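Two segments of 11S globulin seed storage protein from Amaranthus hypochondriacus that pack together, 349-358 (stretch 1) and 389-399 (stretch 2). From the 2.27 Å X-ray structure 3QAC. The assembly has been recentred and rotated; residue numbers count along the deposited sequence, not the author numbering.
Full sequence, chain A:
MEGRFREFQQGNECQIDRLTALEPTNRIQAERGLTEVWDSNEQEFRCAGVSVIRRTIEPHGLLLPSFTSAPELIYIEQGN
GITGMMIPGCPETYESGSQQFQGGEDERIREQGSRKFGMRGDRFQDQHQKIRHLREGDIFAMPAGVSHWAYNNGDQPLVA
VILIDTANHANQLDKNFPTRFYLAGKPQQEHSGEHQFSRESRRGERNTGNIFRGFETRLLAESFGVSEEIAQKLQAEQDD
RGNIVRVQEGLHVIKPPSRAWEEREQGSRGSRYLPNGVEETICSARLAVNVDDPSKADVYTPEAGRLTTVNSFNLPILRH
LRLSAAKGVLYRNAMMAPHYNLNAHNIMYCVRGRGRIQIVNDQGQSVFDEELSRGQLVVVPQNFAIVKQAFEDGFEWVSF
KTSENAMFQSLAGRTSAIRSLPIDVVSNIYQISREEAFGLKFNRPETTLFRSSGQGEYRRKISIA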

# COMPACT_ATOMS: atom_id res chain seq x y z
N TYR A 349 6.43 -22.14 -10.52
CA TYR A 349 5.84 -23.46 -10.55
C TYR A 349 6.33 -24.22 -11.77
O TYR A 349 6.26 -23.70 -12.91
CB TYR A 349 4.36 -23.26 -10.72
CG TYR A 349 3.56 -24.52 -10.84
CD1 TYR A 349 3.28 -25.29 -9.72
CD2 TYR A 349 3.05 -24.91 -12.07
CE1 TYR A 349 2.52 -26.43 -9.82
CE2 TYR A 349 2.29 -26.06 -12.17
CZ TYR A 349 2.04 -26.81 -11.04
OH TYR A 349 1.28 -27.95 -11.12
N CYS A 350 6.80 -25.44 -11.57
CA CYS A 350 7.23 -26.24 -12.70
C CYS A 350 6.07 -26.94 -13.35
O CYS A 350 5.37 -27.73 -12.72
CB CYS A 350 8.29 -27.26 -12.32
SG CYS A 350 8.73 -28.27 -13.75
N VAL A 351 5.88 -26.65 -14.63
CA VAL A 351 4.79 -27.21 -15.41
C VAL A 351 5.16 -28.56 -16.01
O VAL A 351 4.38 -29.51 -15.92
CB VAL A 351 4.33 -26.25 -16.53
CG1 VAL A 351 3.27 -26.90 -17.39
CG2 VAL A 351 3.80 -24.96 -15.92
N ARG A 352 6.33 -28.65 -16.64
CA ARG A 352 6.83 -29.94 -17.12
C ARG A 352 8.33 -29.94 -17.25
O ARG A 352 8.97 -28.89 -17.14
CB ARG A 352 6.19 -30.33 -18.46
CG ARG A 352 6.63 -29.48 -19.63
CD ARG A 352 6.52 -30.23 -20.95
NE ARG A 352 7.41 -31.39 -20.99
CZ ARG A 352 8.71 -31.32 -21.26
NH1 ARG A 352 9.45 -32.42 -21.25
NH2 ARG A 352 9.29 -30.15 -21.52
N GLY A 353 8.91 -31.11 -17.48
CA GLY A 353 10.35 -31.21 -17.59
C GLY A 353 11.03 -31.15 -16.23
O GLY A 353 10.44 -31.47 -15.19
N ARG A 354 12.28 -30.72 -16.23
CA ARG A 354 13.09 -30.75 -15.04
C ARG A 354 14.22 -29.76 -15.21
O ARG A 354 14.72 -29.58 -16.32
CB ARG A 354 13.65 -32.16 -14.81
CG ARG A 354 14.52 -32.29 -13.57
CD ARG A 354 14.86 -33.75 -13.29
NE ARG A 354 13.67 -34.56 -13.05
CZ ARG A 354 13.22 -34.91 -11.84
NH1 ARG A 354 13.88 -34.53 -10.75
NH2 ARG A 354 12.12 -35.65 -11.73
N GLY A 355 14.61 -29.11 -14.12
CA GLY A 355 15.67 -28.13 -14.17
C GLY A 355 16.51 -28.08 -12.92
O GLY A 355 16.00 -28.24 -11.81
N ARG A 356 17.82 -27.89 -13.10
CA ARG A 356 18.69 -27.56 -11.98
C ARG A 356 18.50 -26.07 -11.73
O ARG A 356 18.86 -25.22 -12.55
CB ARG A 356 20.16 -27.95 -12.25
CG ARG A 356 21.24 -27.09 -11.54
CD ARG A 356 22.20 -27.90 -10.63
NE ARG A 356 21.49 -28.63 -9.58
CZ ARG A 356 22.06 -29.20 -8.51
NH1 ARG A 356 23.38 -29.13 -8.33
NH2 ARG A 356 21.31 -29.85 -7.62
N ILE A 357 17.89 -25.76 -10.60
CA ILE A 357 17.62 -24.39 -10.25
C ILE A 357 18.52 -24.00 -9.11
O ILE A 357 18.63 -24.70 -8.11
CB ILE A 357 16.13 -24.19 -9.91
CG1 ILE A 357 15.28 -24.44 -11.16
CG2 ILE A 357 15.88 -22.79 -9.37
CD1 ILE A 357 13.81 -24.56 -10.89
N GLN A 358 19.21 -22.88 -9.28
CA GLN A 358 20.02 -22.39 -8.19
C GLN A 358 19.69 -20.93 -7.86
O GLN A 358 19.56 -20.07 -8.75
CB GLN A 358 21.52 -22.60 -8.46
CG GLN A 358 22.36 -22.28 -7.23
CD GLN A 358 23.84 -22.60 -7.38
OE1 GLN A 358 24.36 -22.73 -8.49
NE2 GLN A 358 24.52 -22.72 -6.25
N GLN A 389 18.57 -24.18 -15.28
CA GLN A 389 19.23 -25.02 -16.27
C GLN A 389 18.36 -26.22 -16.59
O GLN A 389 18.18 -27.12 -15.76
CB GLN A 389 20.60 -25.45 -15.76
CG GLN A 389 21.16 -26.67 -16.44
CD GLN A 389 22.13 -26.32 -17.53
OE1 GLN A 389 23.28 -25.97 -17.26
NE2 GLN A 389 21.67 -26.41 -18.77
N ALA A 390 17.79 -26.23 -17.79
CA ALA A 390 16.96 -27.34 -18.24
C ALA A 390 17.79 -28.61 -18.40
O ALA A 390 18.99 -28.56 -18.73
CB ALA A 390 16.27 -26.99 -19.56
N PHE A 391 17.16 -29.75 -18.19
CA PHE A 391 17.80 -31.02 -18.53
C PHE A 391 17.25 -31.52 -19.86
O PHE A 391 16.59 -30.78 -20.58
CB PHE A 391 17.65 -32.05 -17.41
CG PHE A 391 18.52 -31.76 -16.21
CD1 PHE A 391 19.85 -31.40 -16.38
CD2 PHE A 391 18.01 -31.84 -14.92
CE1 PHE A 391 20.66 -31.13 -15.28
CE2 PHE A 391 18.81 -31.57 -13.82
CZ PHE A 391 20.14 -31.22 -14.00
N GLU A 392 17.54 -32.78 -20.17
CA GLU A 392 17.35 -33.32 -21.53
C GLU A 392 15.91 -33.21 -22.04
O GLU A 392 15.67 -33.14 -23.25
CB GLU A 392 17.85 -34.77 -21.60
CG GLU A 392 19.34 -34.93 -21.27
CD GLU A 392 19.69 -34.51 -19.83
OE1 GLU A 392 18.82 -34.66 -18.94
OE2 GLU A 392 20.83 -34.03 -19.59
N ASP A 393 14.96 -33.16 -21.12
CA ASP A 393 13.57 -33.07 -21.52
C ASP A 393 13.09 -31.62 -21.58
O ASP A 393 11.93 -31.34 -21.87
CB ASP A 393 12.70 -33.88 -20.57
CG ASP A 393 11.92 -34.96 -21.29
OD1 ASP A 393 12.47 -35.51 -22.27
OD2 ASP A 393 10.77 -35.24 -20.87
N GLY A 394 14.01 -30.70 -21.32
CA GLY A 394 13.65 -29.31 -21.23
C GLY A 394 13.03 -29.01 -19.88
O GLY A 394 12.99 -29.86 -18.98
N PHE A 395 12.54 -27.80 -19.73
CA PHE A 395 12.00 -27.36 -18.45
C PHE A 395 11.06 -26.21 -18.72
O PHE A 395 11.40 -25.26 -19.42
CB PHE A 395 13.13 -26.93 -17.51
CG PHE A 395 12.66 -26.34 -16.22
CD1 PHE A 395 12.64 -24.97 -16.03
CD2 PHE A 395 12.21 -27.16 -15.20
CE1 PHE A 395 12.21 -24.44 -14.83
CE2 PHE A 395 11.77 -26.63 -14.02
CZ PHE A 395 11.77 -25.27 -13.83
N GLU A 396 9.85 -26.30 -18.18
CA GLU A 396 8.83 -25.31 -18.45
C GLU A 396 8.15 -24.93 -17.16
O GLU A 396 7.80 -25.78 -16.35
CB GLU A 396 7.83 -25.86 -19.46
CG GLU A 396 8.55 -26.61 -20.58
OE1 GLU A 396 6.49 -26.59 -21.70
OE2 GLU A 396 8.12 -27.79 -22.55
N TRP A 397 7.97 -23.64 -16.97
CA TRP A 397 7.47 -23.15 -15.71
C TRP A 397 6.52 -21.98 -15.91
O TRP A 397 6.61 -21.26 -16.90
CB TRP A 397 8.65 -22.67 -14.88
CG TRP A 397 9.25 -21.38 -15.38
CD1 TRP A 397 8.97 -20.12 -14.93
CD2 TRP A 397 10.26 -21.23 -16.38
NE1 TRP A 397 9.74 -19.20 -15.59
CE2 TRP A 397 10.54 -19.85 -16.49
CE3 TRP A 397 10.96 -22.12 -17.20
CZ2 TRP A 397 11.48 -19.35 -17.39
CZ3 TRP A 397 11.90 -21.62 -18.09
CH2 TRP A 397 12.15 -20.25 -18.18
N VAL A 398 5.61 -21.81 -14.97
CA VAL A 398 4.90 -20.56 -14.86
C VAL A 398 5.38 -19.84 -13.60
O VAL A 398 5.54 -20.45 -12.54
CB VAL A 398 3.38 -20.74 -14.86
CG1 VAL A 398 2.69 -19.43 -14.53
CG2 VAL A 398 2.91 -21.27 -16.21
N SER A 399 5.65 -18.55 -13.76
CA SER A 399 6.05 -17.69 -12.67
C SER A 399 4.92 -16.73 -12.32
O SER A 399 4.50 -15.92 -13.15
CB SER A 399 7.30 -16.90 -13.05
OG SER A 399 8.44 -17.72 -13.10

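The two stretches are antiparallel neighbours, and each bends at a corner: stretch 1 at Arg 352 and Gly 353, stretch 2 at Glu 392 and Asp 393, where a type I turn runs from Phe 391 to Gly 394. Strand 349-351 therefore pairs with 394-399, while 354-358 pairs with 389-391. Arg 352, Phe 395 and Glu 396 cover the most surface, and all three lie around this bend.

The backbone ladder closes with reciprocal hydrogen bonds at Tyr 349/Val 398 and Arg 356/Gln 389. Tyr 349 N donates to Val 398 O at 2.8 Å and Val 398 N returns the bond to Tyr 349 O at 2.9 Å; on the far side of the corner, Arg 356 N reaches Gln 389 O at 2.8 Å and Gln 389 N reaches Arg 356 O at 2.9 Å. Between them the register slips by one residue in a beta bulge. Its signature is a shared acceptor: Glu 396 O takes hydrogen bonds from both Val 351 N (2.7 Å) and Arg 352 N (3.2 Å), while Glu 396 N closes the pair onto Arg 352 O at 2.9 Å.

Arg 352 leads the polar side-chain contacts. Its side chain comes back to the other stretch, and with Glu 396 OE2 and Asp 393 O at the edge of its guanidinium, it bonds to the turn and the strand together. Arg 352 NH1 and Arg 352 NH2 both donate to the carbonyl oxygen Asp 393 O, at 2.8 and 2.9 Å. Charge adds to this: Arg 352 NH1 forms a salt bridge with Asp 393 OD2 at 3.1 Å, and Arg 352 NH2 forms another with Glu 396 OE2 at 2.8 Å. Glu 396 thus serves the bulge through its backbone and the arginine through OE2 of its side chain.

Phe 395 gathers apolar contacts. Its buried ring lies against stretch 1, with Cys 350 SG 3.5 Å from Phe 395 CE2 in an oblique sulfur-aromatic contact and Ile 357 CD1 3.6 Å from Phe 395 CZ. Residues from both strands of stretch 1 thus meet on one ring, which spans the corner.

Glycine makes room for this closeness. A CB on Gly 355 would clash with Phe 395 CD2, and one on Gly 353 would clash with Gly 394 O and Phe 395 CA. The positive phi of Gly 353 favours glycine independently, as do the backbone angles of Gly 394. CA-H...O contacts join Gly 353 CA to Gly 394 O at 3.3 Å and Gly 355 CA to Gln 389 O at 3.1 Å.

The rule to read here is a corner secured twice, by a charged clasp and by an aromatic ring packed close to glycine.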